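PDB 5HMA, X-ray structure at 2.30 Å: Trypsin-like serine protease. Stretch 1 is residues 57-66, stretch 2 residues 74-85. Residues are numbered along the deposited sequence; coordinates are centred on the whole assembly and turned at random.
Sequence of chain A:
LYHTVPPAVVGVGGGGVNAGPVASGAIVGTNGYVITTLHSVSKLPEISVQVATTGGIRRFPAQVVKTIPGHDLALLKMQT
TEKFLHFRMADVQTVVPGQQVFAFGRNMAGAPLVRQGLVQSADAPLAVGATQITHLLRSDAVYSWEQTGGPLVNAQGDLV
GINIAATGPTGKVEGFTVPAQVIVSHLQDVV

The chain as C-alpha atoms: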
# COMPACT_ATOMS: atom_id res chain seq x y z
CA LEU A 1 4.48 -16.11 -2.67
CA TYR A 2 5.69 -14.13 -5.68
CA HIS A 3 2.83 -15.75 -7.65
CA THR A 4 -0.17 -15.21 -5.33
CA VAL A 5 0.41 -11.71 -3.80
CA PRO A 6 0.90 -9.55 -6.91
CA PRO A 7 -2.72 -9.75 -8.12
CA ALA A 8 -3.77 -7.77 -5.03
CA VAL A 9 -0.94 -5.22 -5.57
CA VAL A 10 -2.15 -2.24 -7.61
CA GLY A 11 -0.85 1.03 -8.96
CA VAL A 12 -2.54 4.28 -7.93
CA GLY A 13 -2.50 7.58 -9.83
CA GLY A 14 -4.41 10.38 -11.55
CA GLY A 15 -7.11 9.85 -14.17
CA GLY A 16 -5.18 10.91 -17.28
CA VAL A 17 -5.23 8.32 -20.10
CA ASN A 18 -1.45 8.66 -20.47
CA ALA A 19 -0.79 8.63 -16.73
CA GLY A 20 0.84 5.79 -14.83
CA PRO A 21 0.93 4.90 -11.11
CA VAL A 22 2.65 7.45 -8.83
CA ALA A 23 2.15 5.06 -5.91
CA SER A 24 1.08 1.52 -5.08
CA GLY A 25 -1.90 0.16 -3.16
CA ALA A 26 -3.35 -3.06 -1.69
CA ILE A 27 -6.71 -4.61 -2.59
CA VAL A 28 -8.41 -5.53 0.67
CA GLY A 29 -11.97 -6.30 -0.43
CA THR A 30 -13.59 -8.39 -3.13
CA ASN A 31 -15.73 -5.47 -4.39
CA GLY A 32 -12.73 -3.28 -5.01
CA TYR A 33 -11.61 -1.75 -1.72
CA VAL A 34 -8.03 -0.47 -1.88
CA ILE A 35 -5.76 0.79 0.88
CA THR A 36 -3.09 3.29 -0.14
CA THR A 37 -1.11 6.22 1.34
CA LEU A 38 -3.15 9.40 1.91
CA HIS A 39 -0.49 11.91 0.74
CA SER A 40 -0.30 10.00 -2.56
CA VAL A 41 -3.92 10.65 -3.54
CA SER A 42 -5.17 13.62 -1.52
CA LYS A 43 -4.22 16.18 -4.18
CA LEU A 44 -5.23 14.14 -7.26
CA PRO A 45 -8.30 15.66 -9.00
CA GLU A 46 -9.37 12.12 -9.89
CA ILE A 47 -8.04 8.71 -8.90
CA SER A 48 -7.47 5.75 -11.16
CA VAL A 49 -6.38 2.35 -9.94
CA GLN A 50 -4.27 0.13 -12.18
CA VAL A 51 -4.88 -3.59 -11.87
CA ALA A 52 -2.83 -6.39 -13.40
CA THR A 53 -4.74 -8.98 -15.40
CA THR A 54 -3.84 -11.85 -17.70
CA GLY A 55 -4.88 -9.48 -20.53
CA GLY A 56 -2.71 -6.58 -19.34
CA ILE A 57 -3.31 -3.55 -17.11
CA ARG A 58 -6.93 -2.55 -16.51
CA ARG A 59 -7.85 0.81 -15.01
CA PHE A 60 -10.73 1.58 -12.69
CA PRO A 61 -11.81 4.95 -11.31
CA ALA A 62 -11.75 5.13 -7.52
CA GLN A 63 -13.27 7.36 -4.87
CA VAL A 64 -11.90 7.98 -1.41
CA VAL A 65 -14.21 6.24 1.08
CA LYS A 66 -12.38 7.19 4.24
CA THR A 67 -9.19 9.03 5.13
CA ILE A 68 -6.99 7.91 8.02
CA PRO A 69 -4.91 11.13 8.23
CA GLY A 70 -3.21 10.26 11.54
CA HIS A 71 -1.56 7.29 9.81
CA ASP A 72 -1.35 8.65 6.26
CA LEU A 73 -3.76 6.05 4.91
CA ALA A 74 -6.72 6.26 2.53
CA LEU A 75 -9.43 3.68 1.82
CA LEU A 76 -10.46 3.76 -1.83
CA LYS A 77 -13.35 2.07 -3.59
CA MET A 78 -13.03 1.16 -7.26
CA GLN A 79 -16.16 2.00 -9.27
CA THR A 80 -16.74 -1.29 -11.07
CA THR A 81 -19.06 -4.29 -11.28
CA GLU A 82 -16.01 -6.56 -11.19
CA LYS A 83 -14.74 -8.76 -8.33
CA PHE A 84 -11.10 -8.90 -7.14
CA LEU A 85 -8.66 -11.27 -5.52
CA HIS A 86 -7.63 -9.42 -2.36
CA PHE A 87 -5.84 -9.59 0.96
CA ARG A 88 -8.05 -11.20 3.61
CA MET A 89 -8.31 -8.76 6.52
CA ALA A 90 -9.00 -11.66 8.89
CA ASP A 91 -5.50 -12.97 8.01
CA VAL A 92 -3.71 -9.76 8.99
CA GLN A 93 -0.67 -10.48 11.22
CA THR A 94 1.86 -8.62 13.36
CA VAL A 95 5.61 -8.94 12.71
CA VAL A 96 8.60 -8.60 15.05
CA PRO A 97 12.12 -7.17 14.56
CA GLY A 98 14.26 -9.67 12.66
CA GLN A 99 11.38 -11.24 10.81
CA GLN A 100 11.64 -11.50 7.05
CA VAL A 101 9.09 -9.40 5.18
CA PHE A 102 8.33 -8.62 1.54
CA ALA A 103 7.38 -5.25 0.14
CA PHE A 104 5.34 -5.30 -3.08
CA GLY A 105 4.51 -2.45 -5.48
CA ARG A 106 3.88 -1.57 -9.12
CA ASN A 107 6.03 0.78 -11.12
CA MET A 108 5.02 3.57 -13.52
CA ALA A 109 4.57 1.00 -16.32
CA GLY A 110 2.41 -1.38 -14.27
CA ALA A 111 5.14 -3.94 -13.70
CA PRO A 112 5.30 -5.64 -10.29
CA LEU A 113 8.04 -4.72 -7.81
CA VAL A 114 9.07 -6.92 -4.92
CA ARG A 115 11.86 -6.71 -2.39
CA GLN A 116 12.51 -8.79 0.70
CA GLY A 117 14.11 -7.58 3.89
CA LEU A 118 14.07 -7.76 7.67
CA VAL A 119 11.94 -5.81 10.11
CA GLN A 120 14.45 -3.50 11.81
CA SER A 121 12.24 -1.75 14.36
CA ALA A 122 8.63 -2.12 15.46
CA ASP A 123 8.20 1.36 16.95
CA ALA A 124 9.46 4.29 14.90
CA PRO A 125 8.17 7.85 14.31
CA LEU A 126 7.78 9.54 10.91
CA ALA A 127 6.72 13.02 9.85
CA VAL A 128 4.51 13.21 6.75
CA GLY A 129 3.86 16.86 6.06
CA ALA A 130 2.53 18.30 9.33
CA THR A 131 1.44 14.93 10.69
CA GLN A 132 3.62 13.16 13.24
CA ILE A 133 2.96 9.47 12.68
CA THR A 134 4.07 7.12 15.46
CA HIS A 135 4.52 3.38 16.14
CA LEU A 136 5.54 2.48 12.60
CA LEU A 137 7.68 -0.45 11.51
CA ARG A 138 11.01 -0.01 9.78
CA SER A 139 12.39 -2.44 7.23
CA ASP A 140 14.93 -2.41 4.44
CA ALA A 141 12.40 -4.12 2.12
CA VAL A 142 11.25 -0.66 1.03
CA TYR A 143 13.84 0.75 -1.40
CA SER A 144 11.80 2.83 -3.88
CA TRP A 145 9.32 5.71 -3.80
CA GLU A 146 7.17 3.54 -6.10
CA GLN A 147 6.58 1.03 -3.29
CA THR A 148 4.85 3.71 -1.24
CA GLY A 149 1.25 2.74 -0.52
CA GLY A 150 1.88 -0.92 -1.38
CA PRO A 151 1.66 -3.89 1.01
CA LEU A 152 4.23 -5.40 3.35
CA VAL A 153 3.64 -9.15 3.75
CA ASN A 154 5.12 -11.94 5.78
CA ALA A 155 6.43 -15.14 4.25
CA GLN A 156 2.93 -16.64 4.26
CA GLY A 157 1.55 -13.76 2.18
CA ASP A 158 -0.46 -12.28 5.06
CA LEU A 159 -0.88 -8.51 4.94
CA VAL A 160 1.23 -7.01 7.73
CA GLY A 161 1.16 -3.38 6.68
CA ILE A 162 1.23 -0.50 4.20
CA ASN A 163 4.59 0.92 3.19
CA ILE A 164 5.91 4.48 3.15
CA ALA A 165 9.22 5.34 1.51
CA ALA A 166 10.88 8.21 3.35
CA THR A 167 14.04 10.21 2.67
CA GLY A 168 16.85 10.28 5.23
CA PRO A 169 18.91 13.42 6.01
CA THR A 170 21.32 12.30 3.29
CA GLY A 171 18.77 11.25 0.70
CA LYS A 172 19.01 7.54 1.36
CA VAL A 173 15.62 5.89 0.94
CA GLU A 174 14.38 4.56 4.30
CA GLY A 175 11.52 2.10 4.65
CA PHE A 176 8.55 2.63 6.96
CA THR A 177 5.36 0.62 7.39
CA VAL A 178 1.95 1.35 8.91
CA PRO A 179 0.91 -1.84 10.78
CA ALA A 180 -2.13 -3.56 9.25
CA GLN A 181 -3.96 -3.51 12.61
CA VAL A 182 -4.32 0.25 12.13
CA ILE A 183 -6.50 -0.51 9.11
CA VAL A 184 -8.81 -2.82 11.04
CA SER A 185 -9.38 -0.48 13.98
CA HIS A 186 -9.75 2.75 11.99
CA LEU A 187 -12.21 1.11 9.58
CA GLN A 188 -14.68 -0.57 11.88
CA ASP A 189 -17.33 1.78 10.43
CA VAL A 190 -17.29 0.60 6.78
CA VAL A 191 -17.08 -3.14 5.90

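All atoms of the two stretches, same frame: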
# COMPACT_ATOMS: atom_id res chain seq x y z
N ILE A 57 -2.82 -4.50 -18.11
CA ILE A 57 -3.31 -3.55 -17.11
C ILE A 57 -4.72 -3.08 -17.43
O ILE A 57 -5.00 -2.66 -18.54
CB ILE A 57 -2.36 -2.35 -17.00
CG1 ILE A 57 -0.99 -2.79 -16.49
CG2 ILE A 57 -2.95 -1.31 -16.06
CD1 ILE A 57 -0.99 -3.21 -15.01
N ARG A 58 -5.61 -3.16 -16.44
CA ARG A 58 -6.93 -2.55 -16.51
C ARG A 58 -7.06 -1.42 -15.50
O ARG A 58 -6.56 -1.52 -14.38
CB ARG A 58 -8.03 -3.59 -16.29
CG ARG A 58 -8.23 -4.48 -17.51
CD ARG A 58 -9.55 -5.22 -17.47
NE ARG A 58 -10.69 -4.33 -17.30
CZ ARG A 58 -11.93 -4.77 -17.13
NH1 ARG A 58 -12.16 -6.08 -17.11
NH2 ARG A 58 -12.95 -3.93 -16.97
N ARG A 59 -7.72 -0.34 -15.90
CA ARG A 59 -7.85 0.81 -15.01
C ARG A 59 -9.27 0.95 -14.52
O ARG A 59 -10.21 0.70 -15.26
CB ARG A 59 -7.40 2.09 -15.72
CG ARG A 59 -5.91 2.05 -16.00
CD ARG A 59 -5.43 3.27 -16.71
NE ARG A 59 -5.44 4.46 -15.86
CZ ARG A 59 -5.03 5.65 -16.28
NH1 ARG A 59 -4.57 5.77 -17.52
NH2 ARG A 59 -5.06 6.70 -15.47
N PHE A 60 -9.41 1.34 -13.27
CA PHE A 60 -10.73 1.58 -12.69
C PHE A 60 -10.69 2.89 -11.93
O PHE A 60 -9.74 3.13 -11.17
CB PHE A 60 -11.15 0.45 -11.74
CG PHE A 60 -11.12 -0.91 -12.37
CD1 PHE A 60 -12.22 -1.39 -13.07
CD2 PHE A 60 -9.97 -1.69 -12.31
CE1 PHE A 60 -12.20 -2.64 -13.66
CE2 PHE A 60 -9.93 -2.95 -12.90
CZ PHE A 60 -11.05 -3.43 -13.58
N PRO A 61 -11.70 3.74 -12.14
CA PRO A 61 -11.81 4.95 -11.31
C PRO A 61 -12.04 4.58 -9.84
O PRO A 61 -12.65 3.55 -9.53
CB PRO A 61 -13.02 5.70 -11.90
CG PRO A 61 -13.73 4.72 -12.78
CD PRO A 61 -12.78 3.62 -13.14
N ALA A 62 -11.54 5.40 -8.93
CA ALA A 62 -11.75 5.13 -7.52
C ALA A 62 -12.11 6.40 -6.79
O ALA A 62 -11.67 7.49 -7.15
CB ALA A 62 -10.51 4.49 -6.90
N GLN A 63 -12.95 6.26 -5.76
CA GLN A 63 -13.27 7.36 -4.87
C GLN A 63 -12.66 7.07 -3.52
O GLN A 63 -12.49 5.91 -3.14
CB GLN A 63 -14.79 7.54 -4.74
CG GLN A 63 -15.54 7.75 -6.06
CD GLN A 63 -15.08 8.99 -6.81
OE1 GLN A 63 -14.93 10.06 -6.23
NE2 GLN A 63 -14.86 8.84 -8.12
N VAL A 64 -12.32 8.13 -2.79
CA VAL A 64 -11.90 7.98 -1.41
C VAL A 64 -13.13 7.68 -0.56
O VAL A 64 -14.10 8.42 -0.60
CB VAL A 64 -11.16 9.23 -0.92
CG1 VAL A 64 -10.85 9.10 0.57
CG2 VAL A 64 -9.90 9.46 -1.73
N VAL A 65 -13.09 6.60 0.21
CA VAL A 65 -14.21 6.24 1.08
C VAL A 65 -13.98 6.84 2.45
O VAL A 65 -14.90 7.36 3.09
CB VAL A 65 -14.37 4.72 1.20
CG1 VAL A 65 -15.44 4.37 2.23
CG2 VAL A 65 -14.70 4.14 -0.13
N LYS A 66 -12.75 6.75 2.91
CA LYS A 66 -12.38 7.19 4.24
C LYS A 66 -10.90 7.51 4.27
O LYS A 66 -10.08 6.77 3.73
CB LYS A 66 -12.73 6.12 5.28
CG LYS A 66 -12.16 6.41 6.66
CD LYS A 66 -13.13 6.02 7.76
CE LYS A 66 -12.65 6.52 9.12
NZ LYS A 66 -13.63 6.24 10.20
N ALA A 74 -5.43 6.02 3.18
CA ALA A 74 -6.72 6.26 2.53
C ALA A 74 -7.33 4.93 2.10
O ALA A 74 -6.63 4.03 1.61
CB ALA A 74 -6.55 7.17 1.32
N LEU A 75 -8.64 4.80 2.32
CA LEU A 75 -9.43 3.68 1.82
C LEU A 75 -10.13 4.13 0.55
O LEU A 75 -10.91 5.07 0.57
CB LEU A 75 -10.46 3.21 2.85
CG LEU A 75 -11.38 2.08 2.36
CD1 LEU A 75 -10.57 0.82 2.16
CD2 LEU A 75 -12.57 1.84 3.31
N LEU A 76 -9.84 3.45 -0.55
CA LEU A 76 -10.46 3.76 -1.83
C LEU A 76 -11.47 2.68 -2.19
O LEU A 76 -11.36 1.54 -1.75
CB LEU A 76 -9.41 3.86 -2.95
CG LEU A 76 -8.13 4.68 -2.73
CD1 LEU A 76 -7.29 4.67 -4.00
CD2 LEU A 76 -8.47 6.10 -2.32
N LYS A 77 -12.44 3.05 -3.01
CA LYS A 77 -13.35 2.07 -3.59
C LYS A 77 -13.33 2.22 -5.11
O LYS A 77 -13.63 3.28 -5.63
CB LYS A 77 -14.76 2.25 -3.03
CG LYS A 77 -15.87 1.52 -3.77
CD LYS A 77 -15.84 0.02 -3.50
CE LYS A 77 -17.16 -0.63 -3.93
NZ LYS A 77 -17.28 -0.75 -5.41
N MET A 78 -12.95 1.16 -5.81
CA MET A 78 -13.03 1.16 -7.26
C MET A 78 -14.50 1.14 -7.71
O MET A 78 -15.32 0.41 -7.14
CB MET A 78 -12.26 -0.03 -7.83
CG MET A 78 -10.76 0.06 -7.59
SD MET A 78 -9.75 -1.22 -8.40
CE MET A 78 -9.90 -2.58 -7.23
N GLN A 79 -14.82 1.97 -8.70
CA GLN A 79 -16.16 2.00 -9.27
C GLN A 79 -16.23 0.99 -10.40
O GLN A 79 -15.82 1.28 -11.52
CB GLN A 79 -16.50 3.39 -9.80
CG GLN A 79 -16.15 4.52 -8.86
CD GLN A 79 -16.99 4.49 -7.61
OE1 GLN A 79 -16.51 4.19 -6.52
NE2 GLN A 79 -18.27 4.81 -7.76
N THR A 80 -16.73 -0.21 -10.10
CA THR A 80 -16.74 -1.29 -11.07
C THR A 80 -17.74 -2.36 -10.66
O THR A 80 -18.03 -2.50 -9.48
CB THR A 80 -15.33 -1.94 -11.20
OG1 THR A 80 -15.40 -3.05 -12.11
CG2 THR A 80 -14.87 -2.43 -9.84
N THR A 81 -18.27 -3.11 -11.62
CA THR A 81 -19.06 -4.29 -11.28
C THR A 81 -18.17 -5.53 -11.07
O THR A 81 -18.67 -6.61 -10.76
CB THR A 81 -20.09 -4.62 -12.37
OG1 THR A 81 -19.44 -4.55 -13.64
CG2 THR A 81 -21.22 -3.63 -12.34
N GLU A 82 -16.87 -5.39 -11.25
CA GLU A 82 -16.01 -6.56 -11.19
C GLU A 82 -15.57 -6.96 -9.77
O GLU A 82 -15.53 -6.13 -8.86
CB GLU A 82 -14.78 -6.35 -12.07
CG GLU A 82 -14.71 -7.40 -13.16
CD GLU A 82 -14.69 -6.81 -14.54
OE1 GLU A 82 -14.71 -7.60 -15.50
OE2 GLU A 82 -14.64 -5.57 -14.66
N LYS A 83 -15.24 -8.24 -9.60
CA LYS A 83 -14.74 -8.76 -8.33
C LYS A 83 -13.21 -8.91 -8.38
O LYS A 83 -12.63 -9.07 -9.46
CB LYS A 83 -15.39 -10.11 -8.02
CG LYS A 83 -16.76 -10.05 -7.31
CD LYS A 83 -17.72 -9.03 -7.89
CE LYS A 83 -19.13 -9.25 -7.34
NZ LYS A 83 -19.92 -7.99 -7.27
N PHE A 84 -12.56 -8.90 -7.21
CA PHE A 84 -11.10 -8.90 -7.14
C PHE A 84 -10.58 -9.88 -6.12
O PHE A 84 -11.12 -9.98 -5.02
CB PHE A 84 -10.56 -7.51 -6.80
CG PHE A 84 -10.93 -6.44 -7.80
CD1 PHE A 84 -12.19 -5.85 -7.78
CD2 PHE A 84 -10.01 -6.02 -8.75
CE1 PHE A 84 -12.54 -4.86 -8.70
CE2 PHE A 84 -10.35 -5.02 -9.68
CZ PHE A 84 -11.62 -4.45 -9.65
N LEU A 85 -9.52 -10.60 -6.49
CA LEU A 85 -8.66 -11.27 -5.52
C LEU A 85 -8.05 -10.20 -4.60
O LEU A 85 -7.68 -9.11 -5.05
CB LEU A 85 -7.56 -12.07 -6.23
CG LEU A 85 -8.05 -13.28 -7.03
CD1 LEU A 85 -6.88 -14.02 -7.69
CD2 LEU A 85 -8.82 -14.21 -6.12

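The rules here start with an antiparallel ladder whose backbone fixes where each side chain begins. Gln63 N donates to Lys77 O at 3.1 Å and Lys77 N to Gln63 O at 2.9 Å, while Gln79 N reaches Pro61 O at 2.8 Å. Between Val64 and Lys66 the register slips by one in a beta bulge: Leu75 O takes a bond from Val65 N (2.7 Å) and a weak one from Lys66 N (3.4 Å). At the bulge Val65, whose psi is -42°, points its CA-to-CB bond toward the partner strand; its t rotamer puts CG2 3.5 Å from Lys77 CB and CG1 4.0 Å from Leu75 CD2.

Ala62, Val64, Leu76 and Met78 share one face. Leu76, m then t, carries CD2 to 3.7 Å from Val64 CG2, and small Ala62 packs its CB 4.1 Å from Leu76 CB.

Beyond the ladder, Phe60 is the anchor. Its m rotamer brings CD2 to 3.9 Å from Met78 SD and offers a ring face to the edge of Phe84, with planes at 83°. Arg58 and Glu82 close the end with a salt bridge, NH2 to OE2 at 3.3 Å, whose hydrogen bonds are weak; Glu82 adopts off-well chi1 and chi2. Thr80 OG1 accepts from Glu82 N at 2.9 Å, tying this loop segment to itself.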